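Local coordinates for protein putative pyridoxal phosphate-dependent transferase (Clostridium difficile, PDB 4DQ6) that binds pyridoxal-5'-phosphate and is probably a transferase with the fold of class I and II aminotransferases, at residues R82-W86 with K215-S221; H206-L211 with K321-L327; K166-N172 with V198-E204. The contacts are given in a common frame with arbitrary orientation. Residue numbers count along the deposited sequence, not the author numbering.

Overall arrangement
All three contacts are mostly buried; interaction 3 includes strand 199-203, while interactions 1 and 2 both use the loop after it. Interaction 3 is core beta sheet: two parallel strands of the large sheet, joined by regular backbone hydrogen bonds and carrying C171 and D203 to the cofactor. In interaction 2, just downstream, H206-L211 meets the connection into strand 327-331 through a single beta bridge; H206 gives it, too, a link to PLP. Interaction 1, the most hydrated, sets the end of helix 70-84 against K215-S221 by ring packing and water bridges, with K215 exposed. H216 and I217 are tied to E204 and N172 of interaction 3, while H84 packs on S207 and D208 of interaction 2.

Interaction 1: residues R82-W86 with K215-S221; sequences RRHNW and KHIPMAS
This is a largely buried packing contact between the C-terminal end of helix 70-84 and the loop that leads from strand 199-203 to helix 224-228, in the large domain of a PLP-dependent enzyme of the aminotransferase class I and II family. The helix ends at H84; N85 follows with positive phi (55°/38°), a conformation asparagine tolerates well, and W86 is extended (-118°/112°). K215-P218 is extended and M219-S221 takes helical phi/psi. H84 lies opposite H216 (CA-CA 6.7 Å) and W86 opposite S221 (5.7 Å).

The H84 ring (chi1 m) receives the edge of the H216 ring (chi1 t) on its face, a T-shaped pair with centroids 5.0 Å apart and planes at 68°. H216 NE2 is held by E204. W86, chi1 t and chi2 27°, lays its indole on the loop: P218 CB makes a CH-pi contact 4.1 Å from the centroid of its six-membered ring, S221 CB another on the same face, 3.8 Å from that of the five-membered ring, and A220 CB lies 3.6 Å from CZ2. Small side chains suit this close approach. S221, chi1 p, turns OG back to P218 O (2.7 Å), which also accepts from S221 N (2.9 Å).

Waters supply the polar links. One joins H84 ND1, K215 NZ and H216 O, a second H84 O and H216 O; another accepts from W86 NE1 at 2.7 Å and donates to A220 O at 2.8 Å.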
loop_
_atom_site.group_PDB
_atom_site.type_symbol
_atom_site.label_atom_id
_atom_site.label_comp_id
_atom_site.label_asym_id
_atom_site.label_seq_id
_atom_site.Cartn_x
_atom_site.Cartn_y
_atom_site.Cartn_z
ATOM N N ARG A 82 5.780 22.801 14.638
ATOM C CA ARG A 82 6.778 22.792 15.721
ATOM C C ARG A 82 8.182 22.766 15.173
ATOM O O ARG A 82 9.067 23.442 15.656
ATOM C CB ARG A 82 6.736 21.482 16.512
ATOM C CG ARG A 82 5.472 21.092 17.218
ATOM C CD ARG A 82 5.835 20.495 18.563
ATOM N NE ARG A 82 6.427 19.155 18.589
ATOM C CZ ARG A 82 5.844 18.044 18.153
ATOM N NH1 ARG A 82 4.678 18.087 17.547
ATOM N NH2 ARG A 82 6.449 16.892 18.297
ATOM N N ARG A 83 8.374 21.890 14.204
ATOM C CA ARG A 83 9.695 21.621 13.683
ATOM C C ARG A 83 10.134 22.559 12.580
ATOM O O ARG A 83 11.292 22.880 12.494
ATOM C CB ARG A 83 9.794 20.170 13.207
ATOM C CG ARG A 83 9.383 19.143 14.250
ATOM C CD ARG A 83 10.414 18.963 15.355
ATOM N NE ARG A 83 11.745 18.612 14.859
ATOM C CZ ARG A 83 12.817 18.508 15.632
ATOM N NH1 ARG A 83 12.718 18.730 16.928
ATOM N NH2 ARG A 83 13.982 18.172 15.119
ATOM N N HIS A 84 9.198 22.975 11.729
ATOM C CA HIS A 84 9.580 23.728 10.523
ATOM C C HIS A 84 8.961 25.082 10.459
ATOM O O HIS A 84 9.193 25.810 9.484
ATOM C CB HIS A 84 9.210 22.971 9.292
ATOM C CG HIS A 84 9.732 21.575 9.264
ATOM N ND1 HIS A 84 11.043 21.299 9.429
ATOM C CD2 HIS A 84 9.104 20.379 9.040
ATOM C CE1 HIS A 84 11.218 19.971 9.370
ATOM N NE2 HIS A 84 10.030 19.411 9.139
ATOM N N ASN A 85 8.174 25.465 11.443
ATOM C CA ASN A 85 7.466 26.747 11.421
ATOM C C ASN A 85 6.614 26.901 10.161
ATOM O O ASN A 85 6.455 28.003 9.634
ATOM C CB ASN A 85 8.460 27.909 11.520
ATOM C CG ASN A 85 7.869 29.113 12.216
ATOM O OD1 ASN A 85 7.074 29.009 13.193
ATOM N ND2 ASN A 85 8.269 30.301 11.743
ATOM N N TRP A 86 5.999 25.820 9.744
ATOM C CA TRP A 86 5.147 25.808 8.573
ATOM C C TRP A 86 3.754 25.437 9.034
ATOM O O TRP A 86 3.528 24.300 9.504
ATOM C CB TRP A 86 5.684 24.795 7.586
ATOM C CG TRP A 86 4.908 24.746 6.322
ATOM C CD1 TRP A 86 4.165 25.748 5.746
ATOM C CD2 TRP A 86 4.828 23.624 5.424
ATOM N NE1 TRP A 86 3.600 25.313 4.566
ATOM C CE2 TRP A 86 4.006 24.045 4.313
ATOM C CE3 TRP A 86 5.366 22.347 5.428
ATOM C CZ2 TRP A 86 3.668 23.170 3.303
ATOM C CZ3 TRP A 86 5.021 21.482 4.384
ATOM C CH2 TRP A 86 4.239 21.916 3.349
ATOM N N LYS A 215 19.016 24.271 8.646
ATOM C CA LYS A 215 17.592 24.293 8.935
ATOM C C LYS A 215 16.803 23.956 7.697
ATOM O O LYS A 215 17.005 24.564 6.644
ATOM C CB LYS A 215 17.133 25.661 9.496
ATOM C CG LYS A 215 15.825 25.459 10.241
ATOM C CD LYS A 215 15.265 26.706 10.931
ATOM C CE LYS A 215 13.747 26.579 11.197
ATOM N NZ LYS A 215 13.197 25.384 11.945
ATOM N N HIS A 216 15.916 22.973 7.788
ATOM C CA HIS A 216 15.014 22.672 6.706
ATOM C C HIS A 216 14.018 23.783 6.480
ATOM O O HIS A 216 13.327 24.221 7.422
ATOM C CB HIS A 216 14.265 21.368 6.942
ATOM C CG HIS A 216 13.365 21.011 5.839
ATOM N ND1 HIS A 216 13.831 20.582 4.642
ATOM C CD2 HIS A 216 11.980 21.060 5.739
ATOM C CE1 HIS A 216 12.778 20.399 3.811
ATOM N NE2 HIS A 216 11.656 20.735 4.459
ATOM N N ILE A 217 13.886 24.186 5.219
ATOM C CA ILE A 217 12.871 25.158 4.764
ATOM C C ILE A 217 11.960 24.477 3.745
ATOM O O ILE A 217 12.412 24.190 2.636
ATOM C CB ILE A 217 13.548 26.348 4.042
ATOM C CG1 ILE A 217 14.637 26.985 4.897
ATOM C CG2 ILE A 217 12.509 27.357 3.574
ATOM C CD1 ILE A 217 14.193 27.516 6.226
ATOM N N PRO A 218 10.704 24.204 4.073
ATOM C CA PRO A 218 9.795 23.657 3.102
ATOM C C PRO A 218 9.646 24.705 2.003
ATOM O O PRO A 218 9.360 25.875 2.276
ATOM C CB PRO A 218 8.508 23.397 3.914
ATOM C CG PRO A 218 9.010 23.328 5.333
ATOM C CD PRO A 218 10.121 24.272 5.409
ATOM N N MET A 219 9.732 24.252 0.763
ATOM C CA MET A 219 9.573 25.183 -0.315
ATOM C C MET A 219 8.248 25.928 -0.261
ATOM O O MET A 219 8.153 27.136 -0.524
ATOM C CB MET A 219 9.701 24.412 -1.623
ATOM C CG MET A 219 9.357 25.185 -2.888
ATOM S SD MET A 219 10.410 26.620 -3.295
ATOM C CE MET A 219 11.496 25.845 -4.495
ATOM N N ALA A 220 7.189 25.200 0.031
ATOM C CA ALA A 220 5.848 25.786 0.071
ATOM C C ALA A 220 5.661 26.782 1.207
ATOM O O ALA A 220 4.675 27.526 1.196
ATOM C CB ALA A 220 4.822 24.660 0.252
ATOM N N SER A 221 6.576 26.817 2.174
ATOM C CA SER A 221 6.446 27.639 3.375
ATOM C C SER A 221 6.938 29.088 3.188
ATOM O O SER A 221 6.770 29.938 4.059
ATOM C CB SER A 221 7.212 27.011 4.555
ATOM O OG SER A 221 8.619 27.203 4.456
HETATM O O HOH W 1 13.013 23.286 9.871
HETATM O O HOH W 2 11.549 26.312 8.084
HETATM O O HOH W 3 5.874 29.827 6.722
HETATM O O HOH W 4 2.623 27.352 3.125
#

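Interaction 2: residues H206-L211 with K321-L327. With PLP (pyridoxal-5'-phosphate), chain C.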
loop_
_atom_site.group_PDB
_atom_site.type_symbol
_atom_site.label_atom_id
_atom_site.label_comp_id
_atom_site.label_asym_id
_atom_site.label_seq_id
_atom_site.Cartn_x
_atom_site.Cartn_y
_atom_site.Cartn_z
ATOM N N HIS A 206 13.485 13.753 3.560
ATOM C CA HIS A 206 14.601 13.823 4.554
ATOM C C HIS A 206 14.547 15.058 5.436
ATOM O O HIS A 206 15.540 15.419 6.086
ATOM C CB HIS A 206 15.967 13.778 3.870
ATOM C CG HIS A 206 16.226 12.555 3.041
ATOM N ND1 HIS A 206 16.819 11.413 3.581
ATOM C CD2 HIS A 206 15.916 12.261 1.722
ATOM C CE1 HIS A 206 16.903 10.485 2.616
ATOM N NE2 HIS A 206 16.329 10.986 1.473
ATOM N N SER A 207 13.386 15.688 5.545
ATOM C CA SER A 207 13.225 17.039 6.105
ATOM C C SER A 207 13.559 17.114 7.598
ATOM O O SER A 207 13.920 18.164 8.112
ATOM C CB SER A 207 11.783 17.524 5.923
ATOM O OG SER A 207 10.860 16.604 6.499
ATOM N N ASP A 208 13.566 15.976 8.285
ATOM C CA ASP A 208 13.889 15.961 9.720
ATOM C C ASP A 208 15.331 15.607 10.002
ATOM O O ASP A 208 15.761 15.648 11.173
ATOM C CB ASP A 208 12.994 14.969 10.497
ATOM C CG ASP A 208 11.482 15.220 10.308
ATOM O OD1 ASP A 208 11.052 16.359 10.445
ATOM O OD2 ASP A 208 10.699 14.241 10.098
ATOM N N ILE A 209 16.023 15.104 8.997
ATOM C CA ILE A 209 17.390 14.639 9.171
ATOM C C ILE A 209 18.341 15.751 8.770
ATOM O O ILE A 209 18.831 15.820 7.631
ATOM C CB ILE A 209 17.645 13.310 8.438
ATOM C CG1 ILE A 209 16.604 12.234 8.920
ATOM C CG2 ILE A 209 19.080 12.844 8.716
ATOM C CD1 ILE A 209 16.598 11.027 7.998
ATOM N N ILE A 210 18.484 16.685 9.677
ATOM C CA ILE A 210 19.221 17.920 9.484
ATOM C C ILE A 210 20.285 18.103 10.516
ATOM O O ILE A 210 20.020 17.891 11.701
ATOM C CB ILE A 210 18.251 19.131 9.533
ATOM C CG1 ILE A 210 17.015 18.944 8.636
ATOM C CG2 ILE A 210 18.978 20.427 9.210
ATOM C CD1 ILE A 210 17.301 18.899 7.120
ATOM N N LEU A 211 21.496 18.416 10.101
ATOM C CA LEU A 211 22.630 18.518 11.016
ATOM C C LEU A 211 22.744 19.916 11.594
ATOM O O LEU A 211 22.020 20.871 11.157
ATOM C CB LEU A 211 23.915 18.085 10.282
ATOM C CG LEU A 211 23.985 16.653 9.778
ATOM C CD1 LEU A 211 25.396 16.239 9.412
ATOM C CD2 LEU A 211 23.412 15.752 10.852
ATOM N N LYS A 321 31.169 17.227 4.188
ATOM C CA LYS A 321 30.198 16.871 5.250
ATOM C C LYS A 321 28.779 17.248 4.743
ATOM O O LYS A 321 28.542 18.389 4.281
ATOM C CB LYS A 321 30.499 17.623 6.515
ATOM C CG LYS A 321 29.631 17.293 7.686
ATOM C CD LYS A 321 30.129 17.910 8.973
ATOM C CE LYS A 321 29.123 17.744 10.073
ATOM N NZ LYS A 321 29.715 18.141 11.409
ATOM N N PRO A 322 27.838 16.324 4.803
ATOM C CA PRO A 322 26.465 16.677 4.388
ATOM C C PRO A 322 25.817 17.621 5.357
ATOM O O PRO A 322 26.155 17.656 6.533
ATOM C CB PRO A 322 25.722 15.364 4.462
ATOM C CG PRO A 322 26.519 14.499 5.417
ATOM C CD PRO A 322 27.949 14.933 5.310
ATOM N N GLU A 323 24.871 18.405 4.886
ATOM C CA GLU A 323 24.067 19.294 5.680
ATOM C C GLU A 323 22.809 18.595 6.227
ATOM O O GLU A 323 22.251 18.987 7.296
ATOM C CB GLU A 323 23.663 20.494 4.819
ATOM C CG GLU A 323 24.880 21.302 4.368
ATOM C CD GLU A 323 24.638 22.286 3.244
ATOM O OE1 GLU A 323 23.526 22.291 2.761
ATOM O OE2 GLU A 323 25.643 23.011 2.903
ATOM N N GLY A 324 22.372 17.560 5.526
ATOM C CA GLY A 324 21.251 16.729 5.924
ATOM C C GLY A 324 21.313 15.389 5.271
ATOM O O GLY A 324 22.218 15.135 4.450
ATOM N N THR A 325 20.337 14.527 5.638
ATOM C CA THR A 325 20.337 13.100 5.379
ATOM C C THR A 325 21.401 12.398 6.258
ATOM O O THR A 325 22.267 13.048 6.850
ATOM C CB THR A 325 20.580 12.712 3.892
ATOM O OG1 THR A 325 21.960 12.673 3.538
ATOM C CG2 THR A 325 19.760 13.595 2.950
ATOM N N TYR A 326 21.302 11.076 6.281
ATOM C CA TYR A 326 22.343 10.258 6.898
ATOM C C TYR A 326 23.252 9.559 5.947
ATOM O O TYR A 326 23.902 8.533 6.248
ATOM C CB TYR A 326 21.723 9.276 7.883
ATOM C CG TYR A 326 20.583 8.393 7.403
ATOM C CD1 TYR A 326 20.814 7.354 6.531
ATOM C CD2 TYR A 326 19.294 8.553 7.900
ATOM C CE1 TYR A 326 19.784 6.501 6.165
ATOM C CE2 TYR A 326 18.258 7.702 7.527
ATOM C CZ TYR A 326 18.541 6.641 6.687
ATOM O OH TYR A 326 17.603 5.720 6.350
ATOM N N LEU A 327 23.361 10.124 4.751
ATOM C CA LEU A 327 23.995 9.515 3.609
ATOM C C LEU A 327 25.243 10.320 3.269
ATOM O O LEU A 327 25.151 11.551 3.147
ATOM C CB LEU A 327 23.011 9.471 2.414
ATOM C CG LEU A 327 21.711 8.693 2.719
ATOM C CD1 LEU A 327 20.657 8.982 1.608
ATOM C CD2 LEU A 327 21.892 7.196 2.914
HETATM N N1 PLP C . 12.395 10.190 -1.748
HETATM C C2 PLP C . 13.735 10.270 -1.458
HETATM C C2A PLP C . 14.604 11.436 -1.820
HETATM C C3 PLP C . 14.402 9.201 -0.749
HETATM O O3 PLP C . 15.700 9.262 -0.488
HETATM C C4 PLP C . 13.627 8.038 -0.347
HETATM C C4A PLP C . 14.275 6.866 0.344
HETATM C C5 PLP C . 12.211 8.034 -0.683
HETATM C C6 PLP C . 11.647 9.121 -1.389
HETATM C C5A PLP C . 11.395 6.859 -0.244
HETATM O O4P PLP C . 10.317 6.830 -1.118
HETATM P P PLP C . 9.112 5.827 -0.711
HETATM O O1P PLP C . 8.377 6.550 0.363
HETATM O O2P PLP C . 8.392 5.695 -2.112
HETATM O O3P PLP C . 9.862 4.578 -0.152
HETATM O O HOH W 5 18.722 10.211 5.229
#
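H206 shows best how side-chain conformation shapes this contact. Its m rotamer, with chi2 near -90°, brings NE2 within 2.7 Å of PLP O3, a hydrogen bond in which either atom could be the donor, while ND1 meets a water at 2.8 Å that accepts from Y326 N at 2.9 Å. T325 CG2 sits over a face of the imidazole, 3.9 Å from its centroid, as a CH-pi contact. One small polar ring thus reaches the cofactor and the opposite loop together. T325 takes chi1 p: OG1 donates to G324 O (2.6 Å) and accepts from L327 N (3.2 Å), an ST turn that threonine can make while its methyl covers the histidine.

I209, with chi1 m and chi2 t, sends CD1 to 3.7 Å from Y326 CD2, the tyrosine being in the p rotamer. L211, also m and t, puts CD1 3.3 Å from P322 O and 4.1 Å from K321 CE, which belongs to the fully extended lysine chain. The backbones meet in a single beta bridge of I210 with G324 (CA-CA 4.3 Å), flanked by T325 N to I209 O (2.8 Å) and L211 N to E323 O (3.0 Å). With this backbone a CB at G324 would come within 2.8 Å of I209 O, so glycine suits the place. A type I turn from H206 to I209, closed by I209 N to H206 O (3.0 Å), leads into the bridge.

Helix 289-313 packs against L211, K321 and Y326, strand 367-371 touches Y326 and L327, and H84 of helix 70-84 abuts S207 and D208.

Interaction 3: residues K166-N172 with V198-E204; sequences KLFILCN and VKIISDE. With PLP (pyridoxal-5'-phosphate), chain C.
V198-E204 runs parallel to K166-N172 in the beta-alpha-beta unit of strand 165-171, helix 183-195 and strand 199-203, the short strand axes 4.7 Å apart at 22°, in register from V198-K166 to E204-N172. V198, chi1 t, sets CG1 3.8 Å from F168 CB. K199 N donates to K166 O (3.2 Å) and K199 O accepts from F168 N (2.9 Å); its amine leaves for D257. I200 CG2 lies 4.1 Å from L170 CB on the F168 face. I201 N reaches F168 O (2.8 Å), I201 O takes L170 N (2.9 Å), and CD1 meets L167 CD1 (4.1 Å) on the other. S202, chi1 t, turns OG to E204 OE2 (2.6 Å). D203 N bonds L170 O (2.8 Å), D203 O takes N172 N (3.0 Å), and OD1 accepts from I205 N. E204 OE2 weakly accepts from N172 ND2 (3.2 Å), whose stronger partner is I217 O. The mostly apolar pairing turns polar at its C-terminal ends: D203 OD2, 2.5 Å from PLP N1, probably stabilises a protonated pyridine nitrogen, as in related enzymes.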
loop_
_atom_site.group_PDB
_atom_site.type_symbol
_atom_site.label_atom_id
_atom_site.label_comp_id
_atom_site.label_asym_id
_atom_site.label_seq_id
_atom_site.Cartn_x
_atom_site.Cartn_y
_atom_site.Cartn_z
ATOM N N LYS A 166 6.512 21.148 -17.605
ATOM C CA LYS A 166 5.271 21.281 -16.901
ATOM C C LYS A 166 5.459 21.197 -15.418
ATOM O O LYS A 166 4.734 21.817 -14.662
ATOM C CB LYS A 166 4.327 20.180 -17.367
ATOM C CG LYS A 166 4.077 20.252 -18.874
ATOM C CD LYS A 166 3.448 21.569 -19.323
ATOM C CE LYS A 166 3.171 21.625 -20.822
ATOM N NZ LYS A 166 2.492 22.898 -21.212
ATOM N N LEU A 167 6.443 20.407 -15.030
ATOM C CA LEU A 167 6.670 20.072 -13.595
ATOM C C LEU A 167 8.154 20.042 -13.321
ATOM O O LEU A 167 8.945 19.656 -14.192
ATOM C CB LEU A 167 6.130 18.648 -13.121
ATOM C CG LEU A 167 4.638 18.339 -13.226
ATOM C CD1 LEU A 167 4.314 16.880 -12.844
ATOM C CD2 LEU A 167 3.875 19.289 -12.302
ATOM N N PHE A 168 8.504 20.392 -12.073
ATOM C CA PHE A 168 9.854 20.328 -11.573
ATOM C C PHE A 168 9.837 19.497 -10.326
ATOM O O PHE A 168 9.039 19.820 -9.399
ATOM C CB PHE A 168 10.391 21.764 -11.316
ATOM C CG PHE A 168 11.855 21.812 -10.924
ATOM C CD1 PHE A 168 12.245 21.408 -9.652
ATOM C CD2 PHE A 168 12.850 22.293 -11.837
ATOM C CE1 PHE A 168 13.581 21.470 -9.297
ATOM C CE2 PHE A 168 14.191 22.314 -11.471
ATOM C CZ PHE A 168 14.536 21.900 -10.196
ATOM N N ILE A 169 10.670 18.452 -10.303
ATOM C CA ILE A 169 10.691 17.620 -9.102
ATOM C C ILE A 169 11.972 17.985 -8.318
ATOM O O ILE A 169 13.089 17.782 -8.830
ATOM C CB ILE A 169 10.639 16.089 -9.391
ATOM C CG1 ILE A 169 9.576 15.707 -10.412
ATOM C CG2 ILE A 169 10.447 15.313 -8.058
ATOM C CD1 ILE A 169 9.440 14.214 -10.682
ATOM N N LEU A 170 11.780 18.527 -7.114
ATOM C CA LEU A 170 12.837 19.084 -6.322
ATOM C C LEU A 170 13.052 18.064 -5.180
ATOM O O LEU A 170 12.074 17.484 -4.591
ATOM C CB LEU A 170 12.437 20.432 -5.710
ATOM C CG LEU A 170 13.186 20.971 -4.482
ATOM C CD1 LEU A 170 14.577 21.393 -4.950
ATOM C CD2 LEU A 170 12.461 22.129 -3.837
ATOM N N CYS A 171 14.326 17.770 -4.852
ATOM C CA CYS A 171 14.663 16.997 -3.672
ATOM C C CYS A 171 15.242 17.910 -2.599
ATOM O O CYS A 171 16.259 18.531 -2.840
ATOM C CB CYS A 171 15.676 15.918 -4.082
ATOM S SG CYS A 171 15.802 14.504 -2.976
ATOM N N ASN A 172 14.598 17.976 -1.414
ATOM C CA ASN A 172 14.958 18.938 -0.352
ATOM C C ASN A 172 14.695 18.388 1.006
ATOM O O ASN A 172 13.575 18.394 1.407
ATOM C CB ASN A 172 14.105 20.215 -0.653
ATOM C CG ASN A 172 14.199 21.331 0.368
ATOM O OD1 ASN A 172 15.261 21.637 0.796
ATOM N ND2 ASN A 172 13.040 22.027 0.661
ATOM N N VAL A 198 5.540 26.548 -14.068
ATOM C CA VAL A 198 6.019 25.182 -13.855
ATOM C C VAL A 198 5.650 24.928 -12.413
ATOM O O VAL A 198 6.045 25.702 -11.508
ATOM C CB VAL A 198 7.540 24.999 -13.976
ATOM C CG1 VAL A 198 8.005 23.581 -13.644
ATOM C CG2 VAL A 198 8.030 25.320 -15.373
ATOM N N LYS A 199 4.857 23.882 -12.199
ATOM C CA LYS A 199 4.501 23.464 -10.873
ATOM C C LYS A 199 5.666 22.676 -10.245
ATOM O O LYS A 199 6.310 21.932 -10.920
ATOM C CB LYS A 199 3.249 22.583 -10.897
ATOM C CG LYS A 199 2.678 22.337 -9.504
ATOM C CD LYS A 199 1.598 23.381 -9.158
ATOM C CE LYS A 199 0.688 22.906 -8.021
ATOM N NZ LYS A 199 -0.511 23.794 -7.786
ATOM N N ILE A 200 5.896 22.918 -8.980
ATOM C CA ILE A 200 6.931 22.187 -8.209
ATOM C C ILE A 200 6.372 21.090 -7.343
ATOM O O ILE A 200 5.409 21.339 -6.586
ATOM C CB ILE A 200 7.781 23.122 -7.301
ATOM C CG1 ILE A 200 8.400 24.246 -8.173
ATOM C CG2 ILE A 200 8.856 22.297 -6.527
ATOM C CD1 ILE A 200 9.416 25.103 -7.452
ATOM N N ILE A 201 6.937 19.880 -7.488
ATOM C CA ILE A 201 6.653 18.800 -6.552
ATOM C C ILE A 201 7.920 18.654 -5.709
ATOM O O ILE A 201 8.977 18.398 -6.213
ATOM C CB ILE A 201 6.361 17.478 -7.250
ATOM C CG1 ILE A 201 5.037 17.500 -8.023
ATOM C CG2 ILE A 201 6.293 16.373 -6.192
ATOM C CD1 ILE A 201 4.834 16.257 -8.867
ATOM N N SER A 202 7.826 18.907 -4.415
ATOM C CA SER A 202 9.005 18.909 -3.566
ATOM C C SER A 202 9.012 17.666 -2.698
ATOM O O SER A 202 8.137 17.533 -1.817
ATOM C CB SER A 202 9.007 20.160 -2.717
ATOM O OG SER A 202 10.227 20.292 -1.981
ATOM N N ASP A 203 9.996 16.772 -2.901
ATOM C CA ASP A 203 10.180 15.605 -2.077
ATOM C C ASP A 203 11.053 16.000 -0.892
ATOM O O ASP A 203 12.272 16.119 -1.002
ATOM C CB ASP A 203 10.835 14.506 -2.916
ATOM C CG ASP A 203 11.114 13.243 -2.176
ATOM O OD1 ASP A 203 10.960 13.206 -0.955
ATOM O OD2 ASP A 203 11.463 12.253 -2.847
ATOM N N GLU A 204 10.397 16.047 0.272
ATOM C CA GLU A 204 11.030 16.570 1.436
ATOM C C GLU A 204 11.082 15.444 2.451
ATOM O O GLU A 204 11.032 15.669 3.718
ATOM C CB GLU A 204 10.350 17.877 1.907
ATOM C CG GLU A 204 10.368 18.965 0.860
ATOM C CD GLU A 204 9.910 20.326 1.319
ATOM O OE1 GLU A 204 9.616 20.530 2.514
ATOM O OE2 GLU A 204 9.935 21.249 0.440
HETATM N N1 PLP C . 12.395 10.190 -1.748
HETATM C C2 PLP C . 13.735 10.270 -1.458
HETATM C C2A PLP C . 14.604 11.436 -1.820
HETATM C C3 PLP C . 14.402 9.201 -0.749
HETATM O O3 PLP C . 15.700 9.262 -0.488
HETATM C C4 PLP C . 13.627 8.038 -0.347
HETATM C C4A PLP C . 14.275 6.866 0.344
HETATM C C5 PLP C . 12.211 8.034 -0.683
HETATM C C6 PLP C . 11.647 9.121 -1.389
HETATM C C5A PLP C . 11.395 6.859 -0.244
HETATM O O4P PLP C . 10.317 6.830 -1.118
HETATM P P PLP C . 9.112 5.827 -0.711
HETATM O O1P PLP C . 8.377 6.550 0.363
HETATM O O2P PLP C . 8.392 5.695 -2.112
HETATM O O3P PLP C . 9.862 4.578 -0.152
#